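Local atomic coordinates of spindle assembly abnormal protein 6 (Caenorhabditis elegans, PDB entry 4G79), a protein that serves as the central scaffold of centrioles, setting their ninefold symmetry, and is required for centrosome biogenesis and duplication. Residues 5-10 / 40-45; 50-55 / 68-73; 116-121 / 136-141. All blocks are in the same frame, centred on the assembly; numbering follows the deposited sequence.

Contact 1. Residues 5-10 / 40-45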
loop_
_atom_site.group_PDB
_atom_site.type_symbol
_atom_site.label_atom_id
_atom_site.label_comp_id
_atom_site.label_asym_id
_atom_site.label_seq_id
_atom_site.Cartn_x
_atom_site.Cartn_y
_atom_site.Cartn_z
ATOM N N SER A 5 -14.482 -13.886 -28.634
ATOM C CA SER A 5 -14.613 -14.339 -27.250
ATOM C C SER A 5 -14.649 -13.153 -26.277
ATOM O O SER A 5 -14.903 -13.339 -25.084
ATOM C CB SER A 5 -13.439 -15.245 -26.893
ATOM O OG SER A 5 -12.259 -14.489 -26.653
ATOM N N LYS A 6 -14.363 -11.951 -26.784
ATOM C CA LYS A 6 -14.258 -10.730 -25.974
ATOM C C LYS A 6 -15.593 -10.300 -25.341
ATOM O O LYS A 6 -16.597 -10.130 -26.029
ATOM C CB LYS A 6 -13.672 -9.579 -26.805
ATOM C CG LYS A 6 -12.921 -8.542 -25.963
ATOM C CD LYS A 6 -12.339 -7.414 -26.839
ATOM C CE LYS A 6 -11.152 -6.754 -26.171
ATOM N NZ LYS A 6 -10.741 -5.491 -26.841
ATOM N N ILE A 7 -15.575 -10.113 -24.013
ATOM C CA ILE A 7 -16.713 -9.643 -23.227
ATOM C C ILE A 7 -16.305 -8.317 -22.557
ATOM O O ILE A 7 -15.397 -8.313 -21.716
ATOM C CB ILE A 7 -17.198 -10.684 -22.180
ATOM C CG1 ILE A 7 -17.677 -12.000 -22.860
ATOM C CG2 ILE A 7 -18.291 -10.084 -21.272
ATOM C CD1 ILE A 7 -17.453 -13.279 -22.003
ATOM N N ALA A 8 -17.003 -7.223 -22.900
ATOM C CA ALA A 8 -16.743 -5.905 -22.323
ATOM C C ALA A 8 -17.226 -5.892 -20.880
ATOM O O ALA A 8 -18.338 -6.352 -20.602
ATOM C CB ALA A 8 -17.437 -4.819 -23.137
ATOM N N LEU A 9 -16.371 -5.450 -19.944
ATOM C CA LEU A 9 -16.736 -5.443 -18.531
ATOM C C LEU A 9 -16.870 -4.039 -18.003
ATOM O O LEU A 9 -17.641 -3.803 -17.086
ATOM C CB LEU A 9 -15.712 -6.210 -17.680
ATOM C CG LEU A 9 -15.452 -7.701 -18.015
ATOM C CD1 LEU A 9 -14.291 -8.212 -17.187
ATOM C CD2 LEU A 9 -16.672 -8.572 -17.727
ATOM N N PHE A 10 -16.132 -3.093 -18.598
ATOM C CA PHE A 10 -16.093 -1.706 -18.178
ATOM C C PHE A 10 -15.620 -0.864 -19.337
ATOM O O PHE A 10 -14.682 -1.252 -20.034
ATOM C CB PHE A 10 -15.134 -1.569 -16.969
ATOM C CG PHE A 10 -14.986 -0.178 -16.373
ATOM C CD1 PHE A 10 -14.038 0.709 -16.864
ATOM C CD2 PHE A 10 -15.706 0.192 -15.243
ATOM C CE1 PHE A 10 -13.877 1.984 -16.299
ATOM C CE2 PHE A 10 -15.510 1.452 -14.639
ATOM C CZ PHE A 10 -14.599 2.341 -15.178
ATOM N N ILE A 40 -12.057 -2.359 -19.734
ATOM C CA ILE A 40 -11.667 -3.638 -19.113
ATOM C C ILE A 40 -12.541 -4.681 -19.755
ATOM O O ILE A 40 -13.755 -4.480 -19.880
ATOM C CB ILE A 40 -11.758 -3.668 -17.565
ATOM C CG1 ILE A 40 -10.978 -2.478 -16.923
ATOM C CG2 ILE A 40 -11.251 -5.027 -17.007
ATOM C CD1 ILE A 40 -11.380 -2.236 -15.311
ATOM N N SER A 41 -11.918 -5.758 -20.224
ATOM C CA SER A 41 -12.656 -6.861 -20.847
ATOM C C SER A 41 -12.049 -8.188 -20.479
ATOM O O SER A 41 -10.945 -8.230 -19.941
ATOM C CB SER A 41 -12.640 -6.666 -22.367
ATOM O OG SER A 41 -11.315 -6.652 -22.873
ATOM N N GLU A 42 -12.798 -9.288 -20.692
ATOM C CA GLU A 42 -12.278 -10.626 -20.523
ATOM C C GLU A 42 -12.299 -11.275 -21.891
ATOM O O GLU A 42 -13.171 -10.964 -22.721
ATOM C CB GLU A 42 -13.020 -11.473 -19.468
ATOM C CG GLU A 42 -14.411 -11.907 -19.868
ATOM C CD GLU A 42 -15.090 -12.732 -18.803
ATOM O OE1 GLU A 42 -15.737 -12.120 -17.929
ATOM O OE2 GLU A 42 -15.010 -13.982 -18.858
ATOM N N GLN A 43 -11.306 -12.115 -22.155
ATOM C CA GLN A 43 -11.204 -12.795 -23.444
ATOM C C GLN A 43 -10.481 -14.096 -23.309
ATOM O O GLN A 43 -9.801 -14.347 -22.325
ATOM C CB GLN A 43 -10.495 -11.909 -24.505
ATOM C CG GLN A 43 -9.014 -11.616 -24.182
ATOM C CD GLN A 43 -8.413 -10.575 -25.095
ATOM O OE1 GLN A 43 -9.106 -9.709 -25.618
ATOM N NE2 GLN A 43 -7.102 -10.596 -25.253
ATOM N N ARG A 44 -10.614 -14.910 -24.337
ATOM C CA ARG A 44 -9.959 -16.198 -24.401
ATOM C C ARG A 44 -8.635 -16.030 -25.154
ATOM O O ARG A 44 -8.623 -15.495 -26.278
ATOM C CB ARG A 44 -10.905 -17.209 -25.087
ATOM C CG ARG A 44 -10.455 -18.651 -25.086
ATOM C CD ARG A 44 -11.477 -19.537 -25.771
ATOM N NE ARG A 44 -10.963 -20.883 -26.041
ATOM C CZ ARG A 44 -11.410 -21.995 -25.469
ATOM N NH1 ARG A 44 -12.379 -21.940 -24.564
ATOM N NH2 ARG A 44 -10.893 -23.171 -25.794
ATOM N N ASN A 45 -7.513 -16.440 -24.525
ATOM C CA ASN A 45 -6.192 -16.415 -25.167
ATOM C C ASN A 45 -6.285 -17.348 -26.385
ATOM O O ASN A 45 -6.830 -18.441 -26.269
ATOM C CB ASN A 45 -5.090 -16.861 -24.198
ATOM C CG ASN A 45 -3.706 -16.859 -24.799
ATOM O OD1 ASN A 45 -3.291 -17.796 -25.469
ATOM N ND2 ASN A 45 -2.944 -15.807 -24.560
#

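Contact 2. Residues 50-55 / 68-73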
loop_
_atom_site.group_PDB
_atom_site.type_symbol
_atom_site.label_atom_id
_atom_site.label_comp_id
_atom_site.label_asym_id
_atom_site.label_seq_id
_atom_site.Cartn_x
_atom_site.Cartn_y
_atom_site.Cartn_z
ATOM N N GLU A 50 -7.031 -19.986 -22.386
ATOM C CA GLU A 50 -7.267 -19.570 -21.009
ATOM C C GLU A 50 -7.849 -18.139 -20.929
ATOM O O GLU A 50 -7.674 -17.314 -21.839
ATOM C CB GLU A 50 -5.979 -19.699 -20.167
ATOM C CG GLU A 50 -5.073 -18.472 -20.218
ATOM C CD GLU A 50 -3.753 -18.629 -19.489
ATOM O OE1 GLU A 50 -3.764 -18.671 -18.236
ATOM O OE2 GLU A 50 -2.708 -18.693 -20.179
ATOM N N LYS A 51 -8.527 -17.851 -19.806
ATOM C CA LYS A 51 -9.135 -16.537 -19.587
ATOM C C LYS A 51 -8.061 -15.504 -19.322
ATOM O O LYS A 51 -7.142 -15.722 -18.515
ATOM C CB LYS A 51 -10.143 -16.583 -18.427
ATOM C CG LYS A 51 -10.721 -15.204 -18.074
ATOM C CD LYS A 51 -11.650 -15.320 -16.873
ATOM C CE LYS A 51 -12.171 -13.966 -16.481
ATOM N NZ LYS A 51 -12.927 -14.038 -15.197
ATOM N N GLU A 52 -8.203 -14.373 -20.018
ATOM C CA GLU A 52 -7.349 -13.210 -19.921
ATOM C C GLU A 52 -8.181 -12.030 -19.592
ATOM O O GLU A 52 -9.277 -11.928 -20.131
ATOM C CB GLU A 52 -6.700 -12.937 -21.293
ATOM C CG GLU A 52 -5.455 -13.732 -21.560
ATOM C CD GLU A 52 -4.884 -13.528 -22.946
ATOM O OE1 GLU A 52 -5.608 -13.050 -23.852
ATOM O OE2 GLU A 52 -3.698 -13.877 -23.127
ATOM N N LEU A 53 -7.675 -11.110 -18.763
ATOM C CA LEU A 53 -8.328 -9.807 -18.587
ATOM C C LEU A 53 -7.567 -8.868 -19.464
ATOM O O LEU A 53 -6.356 -9.045 -19.564
ATOM C CB LEU A 53 -8.312 -9.307 -17.140
ATOM C CG LEU A 53 -9.145 -10.082 -16.135
ATOM C CD1 LEU A 53 -8.980 -9.445 -14.753
ATOM C CD2 LEU A 53 -10.632 -10.082 -16.538
ATOM N N LYS A 54 -8.221 -7.902 -20.125
ATOM C CA LYS A 54 -7.494 -6.957 -20.975
ATOM C C LYS A 54 -7.767 -5.549 -20.477
ATOM O O LYS A 54 -8.917 -5.221 -20.253
ATOM C CB LYS A 54 -7.903 -7.121 -22.453
ATOM C CG LYS A 54 -7.143 -6.202 -23.403
ATOM C CD LYS A 54 -7.217 -6.743 -24.792
ATOM C CE LYS A 54 -6.559 -5.780 -25.765
ATOM N NZ LYS A 54 -5.094 -6.020 -25.844
ATOM N N PHE A 55 -6.710 -4.732 -20.261
ATOM C CA PHE A 55 -6.853 -3.334 -19.820
ATOM C C PHE A 55 -6.433 -2.464 -20.952
ATOM O O PHE A 55 -5.393 -2.736 -21.555
ATOM C CB PHE A 55 -6.003 -3.041 -18.570
ATOM C CG PHE A 55 -6.531 -3.693 -17.325
ATOM C CD1 PHE A 55 -6.251 -5.027 -17.048
ATOM C CD2 PHE A 55 -7.292 -2.968 -16.411
ATOM C CE1 PHE A 55 -6.745 -5.629 -15.886
ATOM C CE2 PHE A 55 -7.778 -3.576 -15.251
ATOM C CZ PHE A 55 -7.516 -4.904 -15.012
ATOM N N SER A 68 -2.178 -1.077 -23.856
ATOM C CA SER A 68 -2.929 -2.199 -23.311
ATOM C C SER A 68 -2.022 -3.240 -22.685
ATOM O O SER A 68 -0.815 -3.277 -22.924
ATOM C CB SER A 68 -3.795 -2.856 -24.386
ATOM O OG SER A 68 -3.040 -3.590 -25.335
ATOM N N GLU A 69 -2.630 -4.098 -21.888
ATOM C CA GLU A 69 -1.963 -5.251 -21.311
ATOM C C GLU A 69 -3.014 -6.289 -21.010
ATOM O O GLU A 69 -4.171 -5.964 -20.689
ATOM C CB GLU A 69 -1.132 -4.911 -20.051
ATOM C CG GLU A 69 -0.404 -6.093 -19.396
ATOM C CD GLU A 69 0.590 -6.837 -20.273
ATOM O OE1 GLU A 69 1.788 -6.863 -19.912
ATOM O OE2 GLU A 69 0.178 -7.394 -21.317
ATOM N N THR A 70 -2.607 -7.538 -21.137
ATOM C CA THR A 70 -3.490 -8.658 -20.868
ATOM C C THR A 70 -2.971 -9.340 -19.586
ATOM O O THR A 70 -1.760 -9.422 -19.377
ATOM C CB THR A 70 -3.593 -9.532 -22.151
ATOM O OG1 THR A 70 -4.768 -10.336 -22.143
ATOM C CG2 THR A 70 -2.345 -10.347 -22.446
ATOM N N LEU A 71 -3.883 -9.783 -18.729
ATOM C CA LEU A 71 -3.555 -10.453 -17.473
ATOM C C LEU A 71 -4.172 -11.813 -17.440
ATOM O O LEU A 71 -5.395 -11.892 -17.414
ATOM C CB LEU A 71 -4.140 -9.651 -16.308
ATOM C CG LEU A 71 -3.262 -8.763 -15.443
ATOM C CD1 LEU A 71 -4.077 -8.285 -14.232
ATOM C CD2 LEU A 71 -2.082 -9.515 -14.869
ATOM N N ASN A 72 -3.375 -12.856 -17.335
ATOM C CA ASN A 72 -3.914 -14.216 -17.160
ATOM C C ASN A 72 -3.853 -14.561 -15.653
ATOM O O ASN A 72 -3.425 -13.723 -14.855
ATOM C CB ASN A 72 -3.185 -15.239 -18.061
ATOM C CG ASN A 72 -1.707 -15.414 -17.795
ATOM O OD1 ASN A 72 -1.159 -14.992 -16.772
ATOM N ND2 ASN A 72 -1.033 -16.109 -18.683
ATOM N N ASN A 73 -4.317 -15.773 -15.240
ATOM C CA ASN A 73 -4.316 -16.129 -13.837
ATOM C C ASN A 73 -2.906 -16.107 -13.229
ATOM O O ASN A 73 -2.739 -15.649 -12.096
ATOM C CB ASN A 73 -4.963 -17.496 -13.637
ATOM C CG ASN A 73 -5.084 -17.882 -12.173
ATOM O OD1 ASN A 73 -5.538 -17.099 -11.339
ATOM N ND2 ASN A 73 -4.632 -19.065 -11.833
HETATM O O HOH W 1 -6.049 -17.568 -16.880
HETATM O O HOH W 2 -4.255 -4.047 -27.604
#

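Contact 3. Residues 116-121 / 136-141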
loop_
_atom_site.group_PDB
_atom_site.type_symbol
_atom_site.label_atom_id
_atom_site.label_comp_id
_atom_site.label_asym_id
_atom_site.label_seq_id
_atom_site.Cartn_x
_atom_site.Cartn_y
_atom_site.Cartn_z
ATOM N N ASN A 116 6.301 4.317 -25.449
ATOM C CA ASN A 116 6.353 2.873 -25.717
ATOM C C ASN A 116 5.464 2.134 -24.724
ATOM O O ASN A 116 4.981 1.029 -24.993
ATOM C CB ASN A 116 7.787 2.353 -25.631
ATOM C CG ASN A 116 8.678 2.758 -26.784
ATOM O OD1 ASN A 116 8.288 2.707 -27.957
ATOM N ND2 ASN A 116 9.914 3.129 -26.469
ATOM N N PHE A 117 5.247 2.767 -23.562
ATOM C CA PHE A 117 4.451 2.222 -22.472
ATOM C C PHE A 117 4.075 3.310 -21.474
ATOM O O PHE A 117 4.568 4.439 -21.533
ATOM C CB PHE A 117 5.255 1.113 -21.746
ATOM C CG PHE A 117 6.593 1.567 -21.203
ATOM C CD1 PHE A 117 6.689 2.153 -19.942
ATOM C CD2 PHE A 117 7.756 1.389 -21.940
ATOM C CE1 PHE A 117 7.927 2.588 -19.449
ATOM C CE2 PHE A 117 8.992 1.817 -21.443
ATOM C CZ PHE A 117 9.071 2.402 -20.198
ATOM N N CYS A 118 3.234 2.934 -20.521
ATOM C CA CYS A 118 2.851 3.755 -19.409
ATOM C C CYS A 118 2.574 2.847 -18.239
ATOM O O CYS A 118 2.296 1.662 -18.423
ATOM C CB CYS A 118 1.642 4.620 -19.748
ATOM S SG CYS A 118 0.097 3.697 -19.894
ATOM N N SER A 119 2.649 3.403 -17.038
ATOM C CA SER A 119 2.283 2.696 -15.830
ATOM C C SER A 119 0.943 3.241 -15.427
ATOM O O SER A 119 0.788 4.451 -15.357
ATOM C CB SER A 119 3.335 2.898 -14.746
ATOM O OG SER A 119 2.917 2.328 -13.517
ATOM N N PHE A 120 -0.059 2.376 -15.306
ATOM C CA PHE A 120 -1.389 2.757 -14.881
ATOM C C PHE A 120 -1.421 2.443 -13.377
ATOM O O PHE A 120 -1.209 1.286 -12.997
ATOM C CB PHE A 120 -2.454 1.965 -15.681
ATOM C CG PHE A 120 -3.884 2.141 -15.213
ATOM C CD1 PHE A 120 -4.407 1.343 -14.205
ATOM C CD2 PHE A 120 -4.709 3.109 -15.785
ATOM C CE1 PHE A 120 -5.733 1.503 -13.779
ATOM C CE2 PHE A 120 -6.036 3.246 -15.382
ATOM C CZ PHE A 120 -6.533 2.456 -14.371
ATOM N N GLU A 121 -1.686 3.433 -12.551
ATOM C CA GLU A 121 -1.708 3.248 -11.101
ATOM C C GLU A 121 -3.044 3.646 -10.550
ATOM O O GLU A 121 -3.504 4.749 -10.831
ATOM C CB GLU A 121 -0.612 4.098 -10.448
ATOM C CG GLU A 121 0.797 3.884 -10.989
ATOM C CD GLU A 121 1.892 4.482 -10.123
ATOM O OE1 GLU A 121 1.763 5.660 -9.714
ATOM O OE2 GLU A 121 2.893 3.777 -9.867
ATOM N N ILE A 136 -0.025 -1.387 -13.135
ATOM C CA ILE A 136 0.230 -2.331 -14.215
ATOM C C ILE A 136 0.884 -1.580 -15.354
ATOM O O ILE A 136 0.509 -0.447 -15.630
ATOM C CB ILE A 136 -1.102 -3.048 -14.629
ATOM C CG1 ILE A 136 -0.850 -4.211 -15.621
ATOM C CG2 ILE A 136 -2.203 -2.073 -15.100
ATOM C CD1 ILE A 136 -2.014 -5.204 -15.812
ATOM N N LYS A 137 1.882 -2.195 -15.985
ATOM C CA LYS A 137 2.550 -1.624 -17.143
ATOM C C LYS A 137 1.711 -1.922 -18.397
ATOM O O LYS A 137 1.439 -3.086 -18.701
ATOM C CB LYS A 137 3.968 -2.207 -17.266
ATOM C CG LYS A 137 4.823 -1.571 -18.357
ATOM C CD LYS A 137 6.233 -2.116 -18.329
ATOM C CE LYS A 137 7.107 -1.512 -19.403
ATOM N NZ LYS A 137 8.536 -1.889 -19.226
ATOM N N LEU A 138 1.284 -0.858 -19.106
ATOM C CA LEU A 138 0.501 -1.006 -20.343
ATOM C C LEU A 138 1.417 -0.701 -21.499
ATOM O O LEU A 138 2.150 0.276 -21.458
ATOM C CB LEU A 138 -0.760 -0.116 -20.350
ATOM C CG LEU A 138 -1.672 -0.215 -19.099
ATOM C CD1 LEU A 138 -2.901 0.671 -19.267
ATOM C CD2 LEU A 138 -2.180 -1.650 -18.877
ATOM N N HIS A 139 1.395 -1.538 -22.512
ATOM C CA HIS A 139 2.286 -1.390 -23.665
ATOM C C HIS A 139 1.597 -0.687 -24.829
ATOM O O HIS A 139 0.390 -0.864 -25.022
ATOM C CB HIS A 139 2.777 -2.785 -24.109
ATOM C CG HIS A 139 3.455 -3.527 -23.004
ATOM N ND1 HIS A 139 4.788 -3.307 -22.703
ATOM C CD2 HIS A 139 2.946 -4.419 -22.117
ATOM C CE1 HIS A 139 5.055 -4.091 -21.667
ATOM N NE2 HIS A 139 3.981 -4.790 -21.288
ATOM N N ALA A 140 2.375 0.072 -25.629
ATOM C CA ALA A 140 1.845 0.782 -26.798
ATOM C C ALA A 140 1.260 -0.211 -27.805
ATOM O O ALA A 140 1.849 -1.268 -28.050
ATOM C CB ALA A 140 2.934 1.623 -27.447
ATOM N N VAL A 141 0.062 0.105 -28.318
ATOM C CA VAL A 141 -0.700 -0.736 -29.248
ATOM C C VAL A 141 -0.220 -0.493 -30.682
ATOM O O VAL A 141 0.208 0.609 -31.002
ATOM C CB VAL A 141 -2.226 -0.496 -29.087
ATOM C CG1 VAL A 141 -3.040 -1.197 -30.182
ATOM C CG2 VAL A 141 -2.703 -0.934 -27.698
#

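Contact 1. Residues 5-10 / 40-45
Ser5 meets the second strand through OG, which sits between the backbone N and the carbonyl carbon (chi1 77°) and accepts a nearly straight hydrogen bond from Arg44 N, 2.9 Å away. Lys6 runs extended beside Gln43, the two side chains pointing the same way, and its CE passes 3.3 Å from Ser41 OG; its ammonium forms a salt bridge with Glu56. Ile7 and Glu42 bond both ways through their backbones, Ile7 N to Glu42 O at 2.9 Å, while Ile7 CB and CD1 lie alongside Glu42 CG. Ala8 pairs with Ser41 without backbone bonds, Ser41 CB resting 3.3 Å from Ile7 O. Leu9 crosses the Glu42 side chain at about a right angle, its CD2 3.7 Å from Glu42 OE1. Phe10 touches Ile40 through CB, and its ring leads off to helix 92-102, where Ile97, Leu100 and Leu101 receive it. Two donors share one acceptor, Leu9 N at 2.8 Å and Phe10 N at 3.0 Å from Ile40 O, and Ile40 N returns a bond to Phe10 O. Leu9 and Phe10 together face Ile40, a classic beta bulge, in the antiparallel hairpin of strands 7-21 and 29-44 of the SAS-6 N-terminal domain.

Contact 2. Residues 50-55 / 68-73
Glu50 and Asn72 meet at the mouth of an antiparallel beta hairpin, strands 51-58 and 66-71, where the second strand gives way to helix 73-83 and Asn72 is the N-cap. The two side chains cross obliquely, with carboxylate and amide planes 32° apart, and the bond between them is weak, Asn72 ND2 lying 3.4 Å from Glu50 OE2. Glu50 OE1 lies 3.5 Å from Asn72 CB and accepts a hydrogen bond from a water that also donates to Lys51 O and accepts from Asn73 N, so the first turn of the helix is tied to the neighbouring strand. Asn72 OD1 turns instead to Lys75 N, which it caps, and Ser48 OG bonds to Glu50 OE2. An alanine in place of Glu50 would probably leave the bridging water less firmly held and Asn72 ND2 without its carboxylate mate.

Further along, Glu52 lies against Thr70, and the carboxylate of Glu52 is bonded by Gln43 of strand 29-44 and by Asn45 just beyond it. Thr70 has two conformers; in one of them OG1 makes a weak and doubtful bond to Leu53 O, whose firm partner is Leu71 N at 2.7 Å. On the face carrying Leu53, Phe55 and Leu71, the Phe55 ring presents CE1 to Leu71 CD1 at 4.1 Å, and Phe92 of helix 92-102 covers Leu53 and Phe55. Lys54 lies on the opposite face; its chain is extended as far as CE and then bends (chi4 86°), which brings NZ to within 3.2 Å of Ser68 OG. One water accepts from Lys54 NZ at 2.8 Å and is also hydrogen-bonded to Ser68 OG.

Contact 3. Residues 116-121 / 136-141
Lys137 lays the end of its extended chain over one face of the Phe117 ring. The closest carbon is CE, 3.6 Å from Phe117 CG and displaced toward the rim on the CB side, a CH-pi contact. The ammonium beyond it stands nearly over the middle of the ring: Lys137 NZ is 4.2 Å from the Phe117 centroid, only 4° off the normal, a cation-pi pair. In Phe117, chi1 57° sets CG between the backbone N and the carbonyl carbon. The lysine is not the residue paired with Phe117, which is His139, but one two places earlier; the ring NE2 of His139 makes a weak bond with Glu69. Phe117 CB lies 3.2 Å from Leu138 O.

Strands 117-123 and 132-140 form an antiparallel beta hairpin in the sheet of the SAS-6 N-terminal domain. Cys118 and Leu138 bond both ways through their backbones, as do Phe120 and Ile136.

The other face is apolar. Leu138 is the bump between two neighbours of the facing strand: its CB meets Cys118 SG at 3.9 Å, and its CD1 meets Phe120 CB at 3.8 Å. Ile136 CG2 packs against Phe120 CB too, at 4.1 Å, while the aromatic ring of Phe120 leads away toward Ile57 and Ile107. Phe55, Ile57 and Phe67 also touch Leu138. At the open end of the pairing, Ala140 CB lies 3.3 Å from Asn116 O, and Ala140 N donates a hydrogen bond to Asn116 O at 2.8 Å, from above the carbonyl plane.

In the fold
All three contacts are antiparallel hairpin pairings in one mixed sheet of the SAS-6 N-terminal domain, and they follow one another along the chain without overlap. Contacts 1 and 2 lie about 8 Å apart between centres and join through neighbouring strands 29-44 and 51-58, where Ser41 O lies 2.8 Å from Lys54 N. Contact 2 passes on to contact 3, about 14 Å away, through strands 66-71 and 132-140, with Ser68 N 2.8 Å from His139 O. Contacts 1 and 3, about 18 Å apart, do not touch. Contact 2 is thus the middle link of a continuous sheet in the globular head, the part that links SAS-6 dimers into the inner ring.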